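Long-range contacts in beta-fructofuranosidase (Bifidobacterium adolescentis, PDB 6NOB), which probably hydrolyses terminal non-reducing beta-D-fructofuranoside residues in substrates such as sucrose, as a family 32 glycoside hydrolase: residues Tyr520-Leu526 / Arg581-Phe587; Leu485-Pro489 / Phe595-Gln600; Ser473-Glu477 / Lys488-Val493; Gly557-Leu561 / Asp572-Gly576. All blocks are in the same frame, centred on the assembly; numbering follows the deposited sequence.

Contact 1: residues Tyr520-Leu526 / Arg581-Phe587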
loop_
_atom_site.group_PDB
_atom_site.type_symbol
_atom_site.label_atom_id
_atom_site.label_comp_id
_atom_site.label_asym_id
_atom_site.label_seq_id
_atom_site.Cartn_x
_atom_site.Cartn_y
_atom_site.Cartn_z
ATOM N N TYR A 520 -16.867 13.658 -1.109
ATOM C CA TYR A 520 -18.100 13.354 -1.822
ATOM C C TYR A 520 -17.892 12.178 -2.765
ATOM O O TYR A 520 -16.767 11.761 -3.048
ATOM C CB TYR A 520 -18.602 14.571 -2.609
ATOM C CG TYR A 520 -17.687 14.996 -3.739
ATOM C CD1 TYR A 520 -16.638 15.880 -3.513
ATOM C CD2 TYR A 520 -17.873 14.518 -5.031
ATOM C CE1 TYR A 520 -15.800 16.277 -4.542
ATOM C CE2 TYR A 520 -17.039 14.904 -6.064
ATOM C CZ TYR A 520 -16.006 15.786 -5.814
ATOM O OH TYR A 520 -15.175 16.176 -6.840
ATOM N N TYR A 521 -19.012 11.662 -3.260
ATOM C CA TYR A 521 -19.055 10.657 -4.310
ATOM C C TYR A 521 -19.907 11.201 -5.448
ATOM O O TYR A 521 -20.905 11.887 -5.207
ATOM C CB TYR A 521 -19.631 9.335 -3.775
ATOM C CG TYR A 521 -20.215 8.414 -4.825
ATOM C CD1 TYR A 521 -21.553 8.500 -5.192
ATOM C CD2 TYR A 521 -19.430 7.445 -5.435
ATOM C CE1 TYR A 521 -22.087 7.659 -6.149
ATOM C CE2 TYR A 521 -19.958 6.598 -6.387
ATOM C CZ TYR A 521 -21.285 6.710 -6.743
ATOM O OH TYR A 521 -21.811 5.869 -7.696
ATOM N N ALA A 522 -19.518 10.908 -6.688
ATOM C CA ALA A 522 -20.287 11.367 -7.838
ATOM C C ALA A 522 -20.351 10.285 -8.904
ATOM O O ALA A 522 -19.329 9.680 -9.243
ATOM C CB ALA A 522 -19.692 12.648 -8.429
ATOM N N ASN A 523 -21.552 10.055 -9.432
ATOM C CA ASN A 523 -21.789 9.127 -10.535
ATOM C C ASN A 523 -22.420 9.922 -11.673
ATOM O O ASN A 523 -23.569 10.366 -11.563
ATOM C CB ASN A 523 -22.691 7.972 -10.097
ATOM C CG ASN A 523 -22.911 6.948 -11.196
ATOM O OD1 ASN A 523 -22.237 6.969 -12.225
ATOM N ND2 ASN A 523 -23.858 6.042 -10.981
ATOM N N VAL A 524 -21.673 10.105 -12.759
ATOM C CA VAL A 524 -22.094 10.932 -13.884
ATOM C C VAL A 524 -22.224 10.050 -15.119
ATOM O O VAL A 524 -21.328 9.251 -15.415
ATOM C CB VAL A 524 -21.106 12.085 -14.141
ATOM C CG1 VAL A 524 -21.605 12.977 -15.274
ATOM C CG2 VAL A 524 -20.893 12.891 -12.871
ATOM N N HIS A 525 -23.335 10.204 -15.839
ATOM C CA HIS A 525 -23.603 9.460 -17.064
ATOM C C HIS A 525 -23.602 10.422 -18.243
ATOM O O HIS A 525 -24.411 11.356 -18.288
ATOM C CB HIS A 525 -24.939 8.724 -16.977
ATOM C CG HIS A 525 -24.893 7.496 -16.124
ATOM N ND1 HIS A 525 -24.308 6.321 -16.544
ATOM C CD2 HIS A 525 -25.346 7.264 -14.870
ATOM C CE1 HIS A 525 -24.409 5.416 -15.588
ATOM N NE2 HIS A 525 -25.035 5.962 -14.561
ATOM N N LEU A 526 -22.704 10.187 -19.194
ATOM C CA LEU A 526 -22.591 11.003 -20.394
ATOM C C LEU A 526 -23.253 10.290 -21.565
ATOM O O LEU A 526 -23.192 9.061 -21.672
ATOM C CB LEU A 526 -21.124 11.297 -20.717
ATOM C CG LEU A 526 -20.326 11.987 -19.607
ATOM C CD1 LEU A 526 -18.844 11.994 -19.936
ATOM C CD2 LEU A 526 -20.832 13.402 -19.375
ATOM N N ARG A 581 -18.480 6.847 -20.935
ATOM C CA ARG A 581 -19.882 7.222 -20.794
ATOM C C ARG A 581 -20.285 7.321 -19.328
ATOM O O ARG A 581 -21.194 8.083 -18.982
ATOM C CB ARG A 581 -20.781 6.223 -21.524
ATOM C CG ARG A 581 -20.581 6.198 -23.028
ATOM C CD ARG A 581 -20.936 7.533 -23.661
ATOM N NE ARG A 581 -20.722 7.512 -25.105
ATOM C CZ ARG A 581 -19.571 7.815 -25.696
ATOM N NH1 ARG A 581 -19.467 7.763 -27.016
ATOM N NH2 ARG A 581 -18.522 8.172 -24.968
ATOM N N GLN A 582 -19.627 6.557 -18.462
ATOM C CA GLN A 582 -19.864 6.623 -17.026
ATOM C C GLN A 582 -18.598 7.092 -16.327
ATOM O O GLN A 582 -17.517 6.537 -16.550
ATOM C CB GLN A 582 -20.301 5.269 -16.460
ATOM C CG GLN A 582 -20.665 5.333 -14.984
ATOM C CD GLN A 582 -21.180 4.017 -14.438
ATOM O OE1 GLN A 582 -21.010 2.962 -15.052
ATOM N NE2 GLN A 582 -21.816 4.071 -13.274
ATOM N N VAL A 583 -18.737 8.112 -15.485
ATOM C CA VAL A 583 -17.648 8.618 -14.658
ATOM C C VAL A 583 -18.078 8.503 -13.203
ATOM O O VAL A 583 -19.077 9.110 -12.795
ATOM C CB VAL A 583 -17.287 10.070 -15.008
ATOM C CG1 VAL A 583 -16.226 10.586 -14.049
ATOM C CG2 VAL A 583 -16.807 10.168 -16.447
ATOM N N GLU A 584 -17.333 7.722 -12.426
ATOM C CA GLU A 584 -17.581 7.555 -11.001
ATOM C C GLU A 584 -16.392 8.117 -10.234
ATOM O O GLU A 584 -15.250 7.714 -10.474
ATOM C CB GLU A 584 -17.812 6.081 -10.654
ATOM C CG GLU A 584 -18.489 5.870 -9.318
ATOM C CD GLU A 584 -18.899 4.428 -9.072
ATOM O OE1 GLU A 584 -18.036 3.530 -9.163
ATOM O OE2 GLU A 584 -20.091 4.193 -8.786
ATOM N N VAL A 585 -16.660 9.050 -9.320
ATOM C CA VAL A 585 -15.616 9.815 -8.648
ATOM C C VAL A 585 -15.760 9.663 -7.140
ATOM O O VAL A 585 -16.846 9.879 -6.590
ATOM C CB VAL A 585 -15.666 11.306 -9.032
ATOM C CG1 VAL A 585 -14.543 12.067 -8.347
ATOM C CG2 VAL A 585 -15.591 11.471 -10.541
ATOM N N PHE A 586 -14.664 9.297 -6.478
ATOM C CA PHE A 586 -14.532 9.376 -5.025
ATOM C C PHE A 586 -13.458 10.415 -4.725
ATOM O O PHE A 586 -12.281 10.198 -5.036
ATOM C CB PHE A 586 -14.141 8.033 -4.408
ATOM C CG PHE A 586 -15.180 6.951 -4.542
ATOM C CD1 PHE A 586 -15.312 6.234 -5.719
ATOM C CD2 PHE A 586 -15.992 6.620 -3.470
ATOM C CE1 PHE A 586 -16.253 5.226 -5.836
ATOM C CE2 PHE A 586 -16.938 5.614 -3.579
ATOM C CZ PHE A 586 -17.067 4.916 -4.766
ATOM N N PHE A 587 -13.847 11.537 -4.124
ATOM C CA PHE A 587 -12.885 12.519 -3.637
ATOM C C PHE A 587 -13.007 12.625 -2.126
ATOM O O PHE A 587 -14.080 12.952 -1.608
ATOM C CB PHE A 587 -13.079 13.893 -4.275
ATOM C CG PHE A 587 -12.036 14.884 -3.853
ATOM C CD1 PHE A 587 -10.758 14.825 -4.385
ATOM C CD2 PHE A 587 -12.315 15.845 -2.894
ATOM C CE1 PHE A 587 -9.783 15.721 -3.988
ATOM C CE2 PHE A 587 -11.344 16.744 -2.492
ATOM C CZ PHE A 587 -10.076 16.680 -3.039
#

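Contact 2: residues Leu485-Pro489 / Phe595-Gln600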
loop_
_atom_site.group_PDB
_atom_site.type_symbol
_atom_site.label_atom_id
_atom_site.label_comp_id
_atom_site.label_asym_id
_atom_site.label_seq_id
_atom_site.Cartn_x
_atom_site.Cartn_y
_atom_site.Cartn_z
ATOM N N LEU A 485 -8.209 -6.459 -17.502
ATOM C CA LEU A 485 -8.465 -6.331 -16.077
ATOM C C LEU A 485 -9.419 -5.174 -15.810
ATOM O O LEU A 485 -9.231 -4.065 -16.321
ATOM C CB LEU A 485 -7.156 -6.121 -15.316
ATOM C CG LEU A 485 -7.252 -6.187 -13.788
ATOM C CD1 LEU A 485 -7.657 -7.584 -13.331
ATOM C CD2 LEU A 485 -5.947 -5.766 -13.140
ATOM N N TYR A 486 -10.446 -5.442 -15.014
ATOM C CA TYR A 486 -11.360 -4.430 -14.515
ATOM C C TYR A 486 -11.165 -4.281 -13.013
ATOM O O TYR A 486 -10.800 -5.237 -12.321
ATOM C CB TYR A 486 -12.814 -4.805 -14.813
ATOM C CG TYR A 486 -13.330 -4.351 -16.159
ATOM C CD1 TYR A 486 -12.684 -4.714 -17.336
ATOM C CD2 TYR A 486 -14.487 -3.586 -16.255
ATOM C CE1 TYR A 486 -13.168 -4.310 -18.570
ATOM C CE2 TYR A 486 -14.981 -3.181 -17.483
ATOM C CZ TYR A 486 -14.318 -3.545 -18.635
ATOM O OH TYR A 486 -14.810 -3.139 -19.854
ATOM N N SER A 487 -11.400 -3.073 -12.513
ATOM C CA SER A 487 -11.280 -2.801 -11.089
ATOM C C SER A 487 -12.346 -1.796 -10.688
ATOM O O SER A 487 -12.628 -0.850 -11.429
ATOM C CB SER A 487 -9.888 -2.274 -10.723
ATOM O OG SER A 487 -9.726 -0.936 -11.153
ATOM N N LYS A 488 -12.917 -1.995 -9.500
ATOM C CA LYS A 488 -14.072 -1.246 -9.036
ATOM C C LYS A 488 -14.107 -1.380 -7.536
ATOM O O LYS A 488 -13.734 -2.447 -7.014
ATOM C CB LYS A 488 -15.355 -1.803 -9.671
ATOM C CG LYS A 488 -16.583 -0.915 -9.615
ATOM C CD LYS A 488 -17.788 -1.664 -10.185
ATOM C CE LYS A 488 -18.907 -0.722 -10.617
ATOM N NZ LYS A 488 -19.734 -0.253 -9.467
ATOM N N PRO A 489 -14.514 -0.355 -6.781
ATOM C CA PRO A 489 -14.582 -0.484 -5.327
ATOM C C PRO A 489 -15.505 -1.624 -4.915
ATOM O O PRO A 489 -16.531 -1.878 -5.550
ATOM C CB PRO A 489 -15.119 0.873 -4.865
ATOM C CG PRO A 489 -14.740 1.808 -5.953
ATOM C CD PRO A 489 -14.827 1.020 -7.225
ATOM N N PHE A 595 -13.288 6.042 -11.513
ATOM C CA PHE A 595 -13.565 4.800 -12.220
ATOM C C PHE A 595 -14.448 5.101 -13.423
ATOM O O PHE A 595 -15.498 5.736 -13.285
ATOM C CB PHE A 595 -14.224 3.781 -11.284
ATOM C CG PHE A 595 -13.386 3.462 -10.082
ATOM C CD1 PHE A 595 -13.491 4.218 -8.925
ATOM C CD2 PHE A 595 -12.462 2.430 -10.122
ATOM C CE1 PHE A 595 -12.704 3.940 -7.826
ATOM C CE2 PHE A 595 -11.673 2.145 -9.026
ATOM C CZ PHE A 595 -11.794 2.900 -7.874
ATOM N N LEU A 596 -14.014 4.657 -14.599
ATOM C CA LEU A 596 -14.694 4.950 -15.851
ATOM C C LEU A 596 -15.312 3.684 -16.428
ATOM O O LEU A 596 -14.719 2.602 -16.351
ATOM C CB LEU A 596 -13.728 5.566 -16.865
ATOM C CG LEU A 596 -12.942 6.786 -16.381
ATOM C CD1 LEU A 596 -12.120 7.376 -17.512
ATOM C CD2 LEU A 596 -13.886 7.828 -15.809
ATOM N N ASN A 597 -16.506 3.833 -17.004
ATOM C CA ASN A 597 -17.212 2.733 -17.661
ATOM C C ASN A 597 -17.341 1.520 -16.739
ATOM O O ASN A 597 -17.172 0.373 -17.157
ATOM C CB ASN A 597 -16.526 2.351 -18.973
ATOM C CG ASN A 597 -16.827 3.329 -20.092
ATOM O OD1 ASN A 597 -17.508 4.334 -19.887
ATOM N ND2 ASN A 597 -16.322 3.038 -21.285
ATOM N N GLY A 598 -17.640 1.781 -15.468
ATOM C CA GLY A 598 -17.816 0.707 -14.511
ATOM C C GLY A 598 -16.552 -0.032 -14.144
ATOM O O GLY A 598 -16.624 -1.180 -13.696
ATOM N N GLY A 599 -15.392 0.588 -14.324
ATOM C CA GLY A 599 -14.133 -0.039 -13.997
ATOM C C GLY A 599 -13.295 -0.472 -15.176
ATOM O O GLY A 599 -12.296 -1.173 -14.974
ATOM N N GLN A 600 -13.679 -0.100 -16.400
ATOM C CA GLN A 600 -12.839 -0.381 -17.558
ATOM C C GLN A 600 -11.442 0.188 -17.361
ATOM O O GLN A 600 -10.444 -0.437 -17.744
ATOM C CB GLN A 600 -13.491 0.189 -18.817
ATOM C CG GLN A 600 -12.820 -0.207 -20.114
ATOM C CD GLN A 600 -13.546 0.348 -21.322
ATOM O OE1 GLN A 600 -14.698 0.777 -21.226
ATOM N NE2 GLN A 600 -12.874 0.351 -22.467
HETATM O O HOH W 1 -9.501 -2.779 -19.042
HETATM O O HOH W 2 -9.877 -0.640 -13.617
#

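Contact 3: residues Ser473-Glu477 / Lys488-Val493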
loop_
_atom_site.group_PDB
_atom_site.type_symbol
_atom_site.label_atom_id
_atom_site.label_comp_id
_atom_site.label_asym_id
_atom_site.label_seq_id
_atom_site.Cartn_x
_atom_site.Cartn_y
_atom_site.Cartn_z
ATOM N N SER A 473 -5.366 2.857 -0.719
ATOM C CA SER A 473 -6.494 3.041 -1.609
ATOM C C SER A 473 -7.765 2.472 -0.976
ATOM O O SER A 473 -7.733 1.772 0.041
ATOM C CB SER A 473 -6.206 2.370 -2.950
ATOM O OG SER A 473 -6.280 0.957 -2.831
ATOM N N LEU A 474 -8.903 2.807 -1.573
ATOM C CA LEU A 474 -10.092 2.069 -1.180
ATOM C C LEU A 474 -10.069 0.693 -1.845
ATOM O O LEU A 474 -9.652 0.574 -3.000
ATOM C CB LEU A 474 -11.358 2.833 -1.570
ATOM C CG LEU A 474 -11.630 4.120 -0.782
ATOM C CD1 LEU A 474 -12.762 4.926 -1.408
ATOM C CD2 LEU A 474 -11.939 3.809 0.679
ATOM N N PRO A 475 -10.476 -0.360 -1.135
ATOM C CA PRO A 475 -10.322 -1.720 -1.677
ATOM C C PRO A 475 -11.106 -1.907 -2.969
ATOM O O PRO A 475 -12.289 -1.569 -3.056
ATOM C CB PRO A 475 -10.855 -2.617 -0.553
ATOM C CG PRO A 475 -11.681 -1.717 0.314
ATOM C CD PRO A 475 -11.057 -0.359 0.218
ATOM N N ARG A 476 -10.428 -2.449 -3.980
ATOM C CA ARG A 476 -11.008 -2.646 -5.300
ATOM C C ARG A 476 -11.195 -4.131 -5.589
ATOM O O ARG A 476 -10.334 -4.955 -5.260
ATOM C CB ARG A 476 -10.128 -2.013 -6.381
ATOM C CG ARG A 476 -9.992 -0.508 -6.247
ATOM C CD ARG A 476 -8.959 0.055 -7.208
ATOM N NE ARG A 476 -8.627 1.439 -6.881
ATOM C CZ ARG A 476 -7.765 2.185 -7.564
ATOM N NH1 ARG A 476 -7.147 1.683 -8.623
ATOM N NH2 ARG A 476 -7.523 3.435 -7.190
ATOM N N GLU A 477 -12.328 -4.465 -6.199
ATOM C CA GLU A 477 -12.585 -5.817 -6.668
ATOM C C GLU A 477 -12.103 -5.947 -8.107
ATOM O O GLU A 477 -12.265 -5.025 -8.912
ATOM C CB GLU A 477 -14.077 -6.153 -6.576
ATOM C CG GLU A 477 -14.426 -7.583 -6.976
ATOM C CD GLU A 477 -15.921 -7.855 -6.943
ATOM O OE1 GLU A 477 -16.659 -7.061 -6.321
ATOM O OE2 GLU A 477 -16.354 -8.865 -7.541
ATOM N N LYS A 488 -12.917 -1.995 -9.500
ATOM C CA LYS A 488 -14.072 -1.246 -9.036
ATOM C C LYS A 488 -14.107 -1.380 -7.536
ATOM O O LYS A 488 -13.734 -2.447 -7.014
ATOM C CB LYS A 488 -15.355 -1.803 -9.671
ATOM C CG LYS A 488 -16.583 -0.915 -9.615
ATOM C CD LYS A 488 -17.788 -1.664 -10.185
ATOM C CE LYS A 488 -18.907 -0.722 -10.617
ATOM N NZ LYS A 488 -19.734 -0.253 -9.467
ATOM N N PRO A 489 -14.514 -0.355 -6.781
ATOM C CA PRO A 489 -14.582 -0.484 -5.327
ATOM C C PRO A 489 -15.505 -1.624 -4.915
ATOM O O PRO A 489 -16.531 -1.878 -5.550
ATOM C CB PRO A 489 -15.119 0.873 -4.865
ATOM C CG PRO A 489 -14.740 1.808 -5.953
ATOM C CD PRO A 489 -14.827 1.020 -7.225
ATOM N N VAL A 490 -15.110 -2.330 -3.853
ATOM C CA VAL A 490 -15.922 -3.434 -3.372
ATOM C C VAL A 490 -17.270 -2.903 -2.891
ATOM O O VAL A 490 -17.428 -1.720 -2.566
ATOM C CB VAL A 490 -15.206 -4.215 -2.260
ATOM C CG1 VAL A 490 -13.891 -4.781 -2.774
ATOM C CG2 VAL A 490 -14.962 -3.321 -1.053
ATOM N N SER A 491 -18.257 -3.801 -2.857
ATOM C CA SER A 491 -19.613 -3.397 -2.500
ATOM C C SER A 491 -19.663 -2.716 -1.138
ATOM O O SER A 491 -20.469 -1.801 -0.936
ATOM C CB SER A 491 -20.546 -4.612 -2.539
ATOM O OG SER A 491 -20.319 -5.479 -1.440
ATOM N N GLU A 492 -18.797 -3.124 -0.207
ATOM C CA GLU A 492 -18.815 -2.532 1.126
ATOM C C GLU A 492 -18.455 -1.051 1.097
ATOM O O GLU A 492 -18.962 -0.276 1.917
ATOM C CB GLU A 492 -17.863 -3.289 2.048
ATOM C CG GLU A 492 -18.270 -4.725 2.324
ATOM C CD GLU A 492 -17.667 -5.701 1.337
ATOM O OE1 GLU A 492 -17.251 -5.270 0.242
ATOM O OE2 GLU A 492 -17.599 -6.903 1.665
ATOM N N VAL A 493 -17.583 -0.639 0.173
ATOM C CA VAL A 493 -17.235 0.776 0.058
ATOM C C VAL A 493 -18.476 1.599 -0.264
ATOM O O VAL A 493 -18.743 2.628 0.369
ATOM C CB VAL A 493 -16.129 0.974 -0.995
ATOM C CG1 VAL A 493 -16.119 2.410 -1.502
ATOM C CG2 VAL A 493 -14.775 0.599 -0.414
HETATM O O HOH W 3 -17.602 -4.321 -7.026
HETATM O O HOH W 4 -17.760 -6.442 -4.192
#

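Contact 4: residues Gly557-Leu561 / Asp572-Gly576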
loop_
_atom_site.group_PDB
_atom_site.type_symbol
_atom_site.label_atom_id
_atom_site.label_comp_id
_atom_site.label_asym_id
_atom_site.label_seq_id
_atom_site.Cartn_x
_atom_site.Cartn_y
_atom_site.Cartn_z
ATOM N N GLY A 557 -11.937 13.138 -27.856
ATOM C CA GLY A 557 -12.018 11.722 -27.572
ATOM C C GLY A 557 -11.073 11.206 -26.510
ATOM O O GLY A 557 -11.204 10.044 -26.104
ATOM N N VAL A 558 -10.129 12.016 -26.043
ATOM C CA VAL A 558 -9.154 11.591 -25.046
ATOM C C VAL A 558 -9.592 12.126 -23.692
ATOM O O VAL A 558 -9.760 13.339 -23.519
ATOM C CB VAL A 558 -7.739 12.076 -25.399
ATOM C CG1 VAL A 558 -6.745 11.624 -24.337
ATOM C CG2 VAL A 558 -7.335 11.567 -26.773
ATOM N N THR A 559 -9.781 11.224 -22.733
ATOM C CA THR A 559 -10.165 11.578 -21.374
ATOM C C THR A 559 -8.952 11.451 -20.465
ATOM O O THR A 559 -8.247 10.437 -20.502
ATOM C CB THR A 559 -11.296 10.678 -20.865
ATOM O OG1 THR A 559 -12.376 10.672 -21.808
ATOM C CG2 THR A 559 -11.806 11.168 -19.520
ATOM N N ARG A 560 -8.713 12.473 -19.646
ATOM C CA ARG A 560 -7.551 12.461 -18.775
ATOM C C ARG A 560 -7.840 13.252 -17.509
ATOM O O ARG A 560 -8.675 14.160 -17.500
ATOM C CB ARG A 560 -6.311 13.036 -19.476
ATOM C CG ARG A 560 -6.572 14.312 -20.249
ATOM C CD ARG A 560 -5.277 14.995 -20.662
ATOM N NE ARG A 560 -4.609 14.320 -21.772
ATOM C CZ ARG A 560 -4.945 14.463 -23.050
ATOM N NH1 ARG A 560 -5.952 15.256 -23.390
ATOM N NH2 ARG A 560 -4.274 13.812 -23.991
ATOM N N LEU A 561 -7.147 12.881 -16.437
ATOM C CA LEU A 561 -7.091 13.711 -15.245
ATOM C C LEU A 561 -6.080 14.830 -15.454
ATOM O O LEU A 561 -5.067 14.656 -16.139
ATOM C CB LEU A 561 -6.702 12.880 -14.020
ATOM C CG LEU A 561 -7.798 12.059 -13.338
ATOM C CD1 LEU A 561 -7.187 11.098 -12.327
ATOM C CD2 LEU A 561 -8.825 12.965 -12.671
ATOM N N ASP A 572 0.655 13.606 -18.522
ATOM C CA ASP A 572 -0.549 13.308 -19.298
ATOM C C ASP A 572 -1.242 12.100 -18.673
ATOM O O ASP A 572 -0.892 10.954 -18.957
ATOM C CB ASP A 572 -0.176 13.052 -20.755
ATOM C CG ASP A 572 -1.382 12.797 -21.642
ATOM O OD1 ASP A 572 -2.524 13.000 -21.184
ATOM O OD2 ASP A 572 -1.181 12.390 -22.809
ATOM N N PHE A 573 -2.242 12.347 -17.827
ATOM C CA PHE A 573 -2.958 11.263 -17.151
ATOM C C PHE A 573 -4.047 10.689 -18.063
ATOM O O PHE A 573 -5.234 10.688 -17.748
ATOM C CB PHE A 573 -3.534 11.752 -15.829
ATOM C CG PHE A 573 -2.493 12.232 -14.861
ATOM C CD1 PHE A 573 -1.658 11.333 -14.213
ATOM C CD2 PHE A 573 -2.345 13.582 -14.601
ATOM C CE1 PHE A 573 -0.696 11.776 -13.320
ATOM C CE2 PHE A 573 -1.389 14.032 -13.712
ATOM C CZ PHE A 573 -0.562 13.129 -13.070
ATOM N N ASP A 574 -3.602 10.191 -19.216
ATOM C CA ASP A 574 -4.504 9.594 -20.196
ATOM C C ASP A 574 -5.189 8.364 -19.613
ATOM O O ASP A 574 -4.529 7.442 -19.126
ATOM C CB ASP A 574 -3.715 9.220 -21.453
ATOM C CG ASP A 574 -4.606 8.880 -22.637
ATOM O OD1 ASP A 574 -5.767 8.470 -22.434
ATOM O OD2 ASP A 574 -4.132 9.019 -23.785
ATOM N N SER A 575 -6.525 8.346 -19.679
ATOM C CA SER A 575 -7.273 7.213 -19.138
ATOM C C SER A 575 -6.984 5.927 -19.901
ATOM O O SER A 575 -7.136 4.832 -19.348
ATOM C CB SER A 575 -8.775 7.510 -19.151
ATOM O OG SER A 575 -9.333 7.295 -20.436
ATOM N N GLY A 576 -6.573 6.034 -21.163
ATOM C CA GLY A 576 -6.220 4.870 -21.947
ATOM C C GLY A 576 -7.377 4.142 -22.590
ATOM O O GLY A 576 -7.177 3.047 -23.129
HETATM O O HOH W 5 -8.543 8.628 -22.866
HETATM O O HOH W 6 -2.996 15.389 -17.595
#

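Contact 1: residues Tyr520-Leu526 / Arg581-Phe587
Two antiparallel strands run at 173° with their segment axes 4.7 Å apart. Paired bonds join Y520 to F587, A522 to V585 and V524 to V583 (V524 N to V583 O 2.8 Å), and a last one runs from L526 N to R581 O (2.6 Å). Side chains alternate between two unlike faces. On the face of Y521, N523 and E584, mixed polar and aromatic, Y521 (chi1 t) leans across its strand partner F586 (chi1 m): the edge of the tyrosine points at the face of the phenylalanine, ring centres 5.0 Å apart. The same rotamer carries Y521 OH to E584 OE2 (2.6 Å), while E584 OE1 is hydrogen-bonded to the hydroxyl of Y494. Q582, extended (t, t), reaches diagonally so that its NE2 donates to N523 OD1 (3.1 Å). On the apolar face, Y520 adopts chi1 p, which brings its ring beside F587, whose CB makes an off-centre CH-pi contact 4.1 Å from the ring centroid; V524, V583 and V585 pack on this face with A522. This face fills the core of the C-terminal beta-sandwich, against M534, L552 and L616 of the opposing sheet; within their own sheet, the pair lies between strands 624-632 and 591-596.

Contact 2: residues Leu485-Pro489 / Phe595-Gln600
This is an interdomain contact: the last strand of the five-bladed beta-propeller of family 32, 484-489, meets a strand end and hairpin turn of the C-terminal beta-sandwich. A single direct hydrogen bond crosses it, S487 N to G599 O (3.2 Å), supplemented by two waters, one joining L485 O to Q600 O and the other S487 OG to G599 O. Packing does the rest. Q600 CA sits over the face of the Y486 ring, 3.7 Å from its centroid, and P489 CD lies over the face of the F595 ring, 3.6 Å from its centroid, so a CH-pi contact is made at each end. Between them the turn comes very close: S487 O is 3.1 Å from G599 CA, where a CB would clash. The turn itself is type I', closed by G599 N to L596 O (2.9 Å), with N597 ND2 bonded to Q600 OE1 (2.8 Å). Strand 468-481 flanks 484-489 on the propeller side; F595 also touches R476 there, while in the sandwich it packs on F586 of strand 582-588 and A602 of strand 601-606.

Contact 3: residues Ser473-Glu477 / Lys488-Val493
P475 lies at the apolar centre, with its CG 3.9 Å from V490 CG2 and its CD 3.9 Å from V493 CG2; L474 extends the patch, its CD1 reaching V493 CG1 at 4.2 Å. V490 at the N-cap of helix 491-497 and V493 in the first turn thus both touch P475; V493 N bonds back to V490 O (2.9 Å). Outward from this patch the backbones pair as an antiparallel hairpin: V490 N donates to P475 O (3.0 Å), E477 N to K488 O (2.6 Å) and K488 N to E477 O (3.2 Å), with R476 and P489 as the non-hydrogen-bonded pair between. At the polar edge, E477 OE1 holds two waters, one shared with P489 O and the other with S491 N, which links the glutamate to the start of the helix; E477 OE2 turns to H479. The arrangement ends the beta-propeller and starts the link to the sandwich. Strand 448-454 flanks 468-481 and packs I449 and F451 on P475, while the R476 guanidinium leaves the contact for salt bridges with D430 and with E593 on sandwich strand 591-596.

Contact 4: residues Gly557-Leu561 / Asp572-Gly576
V558 opens the contact with its CG1 3.7 Å from D574 OD2. At T559 both backbone polar atoms are used: its O accepts from S575 N (2.8 Å), and its N donates to a water that also lies 2.8 Å from D574 OD1 and 2.9 Å from S575 OG. D574 OD1 in turn accepts from G576 N (2.9 Å), an Asx turn. The hairpin of strand 558-564 and the short, weakly bonded strand 573-574 lies at one margin of a sandwich sheet, with 547-555 on the other flank of 558-564. R560 stands across from D574 in a non-hydrogen-bonded pair, but its side chain reaches D572, where NE and OD1 form a salt bridge at 2.5 Å. F573 is the centre of an inverse gamma turn, consistent with the irregular pairing here, and the CA 558-561 and CA 572-575 directions are 106° apart. L561 N still reaches F573 O (3.2 Å), the CB atoms of L561 and F573 meet at 3.8 Å, and a water joins L561 O to F573 N.

How the contacts relate
Along the chain, contact 3 closes first, at the propeller's end; the segments of contact 4 then fall between those of contact 1, and all of these lie before contact 2 closes. Contacts 2 and 3 share K488 and P489 on strand 484-489, their centres 10 Å apart. Contacts 1 and 2 (centres 12 Å apart) meet in one sandwich sheet, where strands 582-588 and 591-596 are neighbours and E584 O lies 2.8 Å from F595 N. Contact 4 belongs to the other sheet and touches contact 2 through S575 and L596. F586 of contact 1 packs on P489 of the last propeller strand and V493 of the following helix, so contacts 1, 2 and 3 meet where propeller, helix and sandwich join.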